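Local structure of protease (Penicillium cyclopium, 5Z6O) at residues T62-D67 with A96-G101; A144-A149 with N172-S177. The protein hydrolyses peptide bonds in proteins as a serine protease of the subtilisin (peptidase S8) family, related to proteinase K. All blocks are in the same frame, centred on the assembly; numbering follows the deposited sequence.

Past strand 37-42 the chain runs along strand 56-61, at one edge of the parallel sheet, into the loop 62-67, passes helix 73-82, and returns along strand 93-98; contact 1 closes this excursion where the loop meets the end of that neighbouring strand. Helix 108-124 and strand 131-135 follow before contact 2 opens at helix 143-154, and it closes after strand 157-162, at the short strand 173-174 and the turn beyond it. The two closures come in series, neither enclosing the other. The contacts do not touch, their centres being about 20 Å apart, yet helix 108-124 packs against side chains from both. Contact 1 ties the loop after the edge strand to the end of the next strand, whereas contact 2 joins a helix to the segment around a cis-proline.

Contact 1: T62-D67 with A96-G101; sequences TADNDD and AVKVLG
K98 holds CG anti to its backbone N (chi1 177°) and is extended beyond it, which carries NZ from the strand to the loop, while D64 turns CG between its own N and carbonyl carbon (chi1 59°) to meet it. The two side chains cross at about a right angle. NZ forms a salt bridge with D64 OD1 at 3.2 Å, on the syn lone pair, and a weak bond to OD2 of the same carboxylate. A shorter bond of 2.8 Å joins K98 NZ to the carbonyl oxygen D66 O, met nearly along the C=O axis. T68 O, just past the loop segment, also accepts from the ammonium, so the ammonium is held by backbone and carboxylate oxygens together, which probably spreads its charge. D64 OD1 has further work: D66 N donates to it at 2.9 Å from above the carboxylate plane, closing an Asx turn, and N61 ND2 is another donor. These bonds should stabilise the negative charge of D64.

Where the loop leaves its strand, the backbone T62 N donates to K98 O at 2.8 Å. T62 OG1 sits 3.5 Å from V99 CG1, but its hydrogen bond is to Q110 O in helix 108-124. Next to it A63 CB lies 3.8 Å from the carbonyl carbon V99 C and packs over the backbone leading to G101. L100 of the phenylmethanesulfonic acid pocket belongs to the same backbone run. The arrangement is an Asx turn whose carboxylate and D66 O are bound by a lysine, in the loop at the C-terminal ends of adjacent parallel strands, at the edge of the alpha/beta subtilisin fold.

Contact 2: A144-A149 with N172-S177; sequences AMNDAA and NSSPAS
N146 reaches across from helix 143-154 to two serines of the 172-177 turn. Its CB starts out beside the turn; chi1 of -79° sets CG anti to the carbonyl carbon, and chi2 of 13° then turns OD1 and ND2 to their serines. CG lies 3.5 Å from S174 OG, and from there the two terminal atoms take separate partners. OD1 accepts from S174 OG at 2.8 Å, with the hydroxyl well above the carbonyl plane; P175 CA is a further close neighbour of this oxygen. ND2 donates to S177 OG at 3.0 Å in a nearly straight bond (170°) that lies close to the amide plane.

The second serine passes the chain of bonds on. S177 OG donates to S173 O at 2.6 Å, and S177 N donates to that carbonyl from the opposite face of its plane. S174 OG in turn accepts from S142 N, just before the helix. Beside this polar set, M145 CG lies 3.9 Å from S174 CB and about as far from the nitrogen of P175, whose preceding peptide bond is cis. A149, one helical turn on from M145, brings its CB to 3.9 Å from P175 CB, so the proline ring is met by both residues. V161 of strand 157-162 also touches the proline.

The directions of these bonds fix the flip of the N146 amide: its oxygen faces a hydroxyl donor, and its NH2 faces a hydroxyl already committed as donor to S173 O. The amide of N146 is thereby satisfied at both its oxygen and its nitrogen, alongside an apolar patch of methionine, alanine and proline.

Contact 1: T62-D67 with A96-G101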
# COMPACT_ATOMS: atom_id res chain seq x y z
N THR A 62 -16.12 -10.37 2.91
CA THR A 62 -17.38 -9.74 3.30
C THR A 62 -18.22 -9.33 2.11
O THR A 62 -19.30 -8.74 2.29
CB THR A 62 -17.14 -8.53 4.19
OG1 THR A 62 -16.52 -7.51 3.42
CG2 THR A 62 -16.30 -8.89 5.43
N ALA A 63 -17.79 -9.63 0.89
CA ALA A 63 -18.48 -9.19 -0.32
C ALA A 63 -19.37 -10.26 -0.94
O ALA A 63 -20.44 -9.92 -1.43
CB ALA A 63 -17.48 -8.74 -1.40
N ASP A 64 -18.92 -11.50 -1.03
CA ASP A 64 -19.71 -12.54 -1.70
C ASP A 64 -19.25 -13.91 -1.20
O ASP A 64 -18.65 -14.01 -0.12
CB ASP A 64 -19.60 -12.40 -3.23
CG ASP A 64 -18.17 -12.49 -3.76
OD1 ASP A 64 -17.35 -13.21 -3.16
OD2 ASP A 64 -17.86 -11.87 -4.80
N ASN A 65 -19.59 -14.97 -1.93
CA ASN A 65 -19.28 -16.34 -1.54
C ASN A 65 -18.16 -16.94 -2.38
O ASN A 65 -17.96 -18.16 -2.34
CB ASN A 65 -20.53 -17.22 -1.65
CG ASN A 65 -21.56 -16.91 -0.59
OD1 ASN A 65 -22.76 -16.91 -0.87
ND2 ASN A 65 -21.10 -16.62 0.62
N ASP A 66 -17.46 -16.13 -3.18
CA ASP A 66 -16.40 -16.60 -4.07
C ASP A 66 -15.05 -16.12 -3.54
O ASP A 66 -14.73 -14.93 -3.63
CB ASP A 66 -16.69 -16.06 -5.47
CG ASP A 66 -15.74 -16.57 -6.51
OD1 ASP A 66 -14.81 -17.35 -6.21
OD2 ASP A 66 -15.94 -16.22 -7.67
N ASP A 67 -14.28 -17.03 -2.95
CA ASP A 67 -13.04 -16.65 -2.25
C ASP A 67 -11.86 -16.61 -3.21
O ASP A 67 -10.81 -17.26 -3.04
CB ASP A 67 -12.76 -17.60 -1.11
CG ASP A 67 -13.85 -17.55 -0.06
OD1 ASP A 67 -14.50 -16.49 0.08
OD2 ASP A 67 -14.08 -18.58 0.60
N ALA A 96 -5.51 -11.87 2.71
CA ALA A 96 -6.54 -11.31 1.84
C ALA A 96 -7.75 -10.96 2.67
O ALA A 96 -8.31 -11.82 3.36
CB ALA A 96 -6.95 -12.33 0.78
N VAL A 97 -8.20 -9.70 2.59
CA VAL A 97 -9.47 -9.31 3.17
C VAL A 97 -10.33 -8.82 2.00
O VAL A 97 -10.20 -7.68 1.54
CB VAL A 97 -9.31 -8.23 4.24
CG1 VAL A 97 -10.67 -7.86 4.83
CG2 VAL A 97 -8.32 -8.69 5.36
N LYS A 98 -11.23 -9.66 1.52
CA LYS A 98 -12.00 -9.33 0.33
C LYS A 98 -13.26 -8.57 0.75
O LYS A 98 -14.12 -9.13 1.46
CB LYS A 98 -12.39 -10.58 -0.45
CG LYS A 98 -13.25 -10.26 -1.66
CD LYS A 98 -13.41 -11.47 -2.61
CE LYS A 98 -14.55 -11.20 -3.54
NZ LYS A 98 -14.62 -12.32 -4.54
N VAL A 99 -13.37 -7.30 0.32
CA VAL A 99 -14.50 -6.45 0.74
C VAL A 99 -15.18 -5.85 -0.48
O VAL A 99 -16.22 -5.19 -0.36
CB VAL A 99 -14.05 -5.33 1.69
CG1 VAL A 99 -13.40 -5.89 2.97
CG2 VAL A 99 -13.10 -4.37 0.96
N LEU A 100 -14.60 -6.05 -1.66
CA LEU A 100 -15.15 -5.58 -2.93
C LEU A 100 -15.37 -6.76 -3.86
O LEU A 100 -14.58 -7.71 -3.87
CB LEU A 100 -14.20 -4.61 -3.63
CG LEU A 100 -13.61 -3.47 -2.79
CD1 LEU A 100 -12.55 -2.74 -3.63
CD2 LEU A 100 -14.72 -2.53 -2.37
N GLY A 101 -16.41 -6.67 -4.69
CA GLY A 101 -16.78 -7.73 -5.60
C GLY A 101 -15.96 -7.71 -6.88
O GLY A 101 -15.02 -6.93 -7.05

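Contact 2: A144-A149 with N172-S177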
# COMPACT_ATOMS: atom_id res chain seq x y z
N ALA A 144 -18.42 7.68 9.24
CA ALA A 144 -18.30 6.30 9.72
C ALA A 144 -17.04 5.63 9.17
O ALA A 144 -16.33 4.92 9.89
CB ALA A 144 -19.53 5.49 9.32
N MET A 145 -16.78 5.82 7.89
CA MET A 145 -15.54 5.26 7.32
C MET A 145 -14.30 5.89 7.96
O MET A 145 -13.32 5.18 8.26
CB MET A 145 -15.57 5.43 5.81
CG MET A 145 -14.26 5.05 5.11
SD MET A 145 -14.09 3.26 5.25
CE MET A 145 -15.53 2.76 4.34
N ASN A 146 -14.30 7.21 8.20
CA ASN A 146 -13.17 7.84 8.86
C ASN A 146 -12.98 7.33 10.28
O ASN A 146 -11.85 7.11 10.72
CB ASN A 146 -13.31 9.35 8.86
CG ASN A 146 -12.93 9.98 7.54
OD1 ASN A 146 -12.77 9.29 6.53
ND2 ASN A 146 -12.73 11.28 7.55
N ASP A 147 -14.09 7.14 11.03
CA ASP A 147 -13.98 6.56 12.38
C ASP A 147 -13.38 5.17 12.34
O ASP A 147 -12.58 4.80 13.22
CB ASP A 147 -15.34 6.46 13.06
CG ASP A 147 -15.93 7.82 13.41
OD1 ASP A 147 -15.17 8.81 13.44
OD2 ASP A 147 -17.16 7.84 13.66
N ALA A 148 -13.84 4.34 11.40
CA ALA A 148 -13.33 2.98 11.31
C ALA A 148 -11.83 2.99 11.02
O ALA A 148 -11.07 2.20 11.62
CB ALA A 148 -14.07 2.22 10.22
N ALA A 149 -11.40 3.84 10.09
CA ALA A 149 -9.96 3.94 9.78
C ALA A 149 -9.15 4.39 10.99
O ALA A 149 -8.06 3.84 11.28
CB ALA A 149 -9.74 4.89 8.61
N ASN A 172 -11.96 15.76 0.83
CA ASN A 172 -13.36 15.43 0.55
C ASN A 172 -13.58 13.94 0.34
O ASN A 172 -14.65 13.55 -0.14
CB ASN A 172 -13.85 16.17 -0.70
CG ASN A 172 -13.58 17.65 -0.64
OD1 ASN A 172 -14.11 18.34 0.24
ND2 ASN A 172 -12.75 18.15 -1.58
N SER A 173 -12.60 13.11 0.68
CA SER A 173 -12.66 11.69 0.41
C SER A 173 -12.41 10.91 1.68
O SER A 173 -11.68 11.37 2.57
CB SER A 173 -11.63 11.30 -0.66
OG SER A 173 -12.00 11.83 -1.92
N SER A 174 -13.01 9.72 1.77
CA SER A 174 -12.83 8.84 2.90
C SER A 174 -12.40 7.47 2.40
O SER A 174 -12.96 6.98 1.42
CB SER A 174 -14.14 8.70 3.69
OG SER A 174 -14.39 9.91 4.37
N PRO A 175 -11.43 6.82 3.06
CA PRO A 175 -10.78 7.22 4.31
C PRO A 175 -9.53 8.12 4.15
O PRO A 175 -8.84 8.34 5.14
CB PRO A 175 -10.39 5.86 4.94
CG PRO A 175 -10.16 4.96 3.78
CD PRO A 175 -11.08 5.44 2.66
N ALA A 176 -9.30 8.71 2.96
CA ALA A 176 -8.11 9.54 2.78
C ALA A 176 -8.04 10.67 3.79
O ALA A 176 -6.93 11.08 4.19
CB ALA A 176 -8.07 10.11 1.37
N SER A 177 -9.19 11.21 4.20
CA SER A 177 -9.23 12.35 5.11
C SER A 177 -9.21 11.95 6.57
O SER A 177 -9.29 12.83 7.43
CB SER A 177 -10.48 13.22 4.82
OG SER A 177 -11.63 12.44 4.99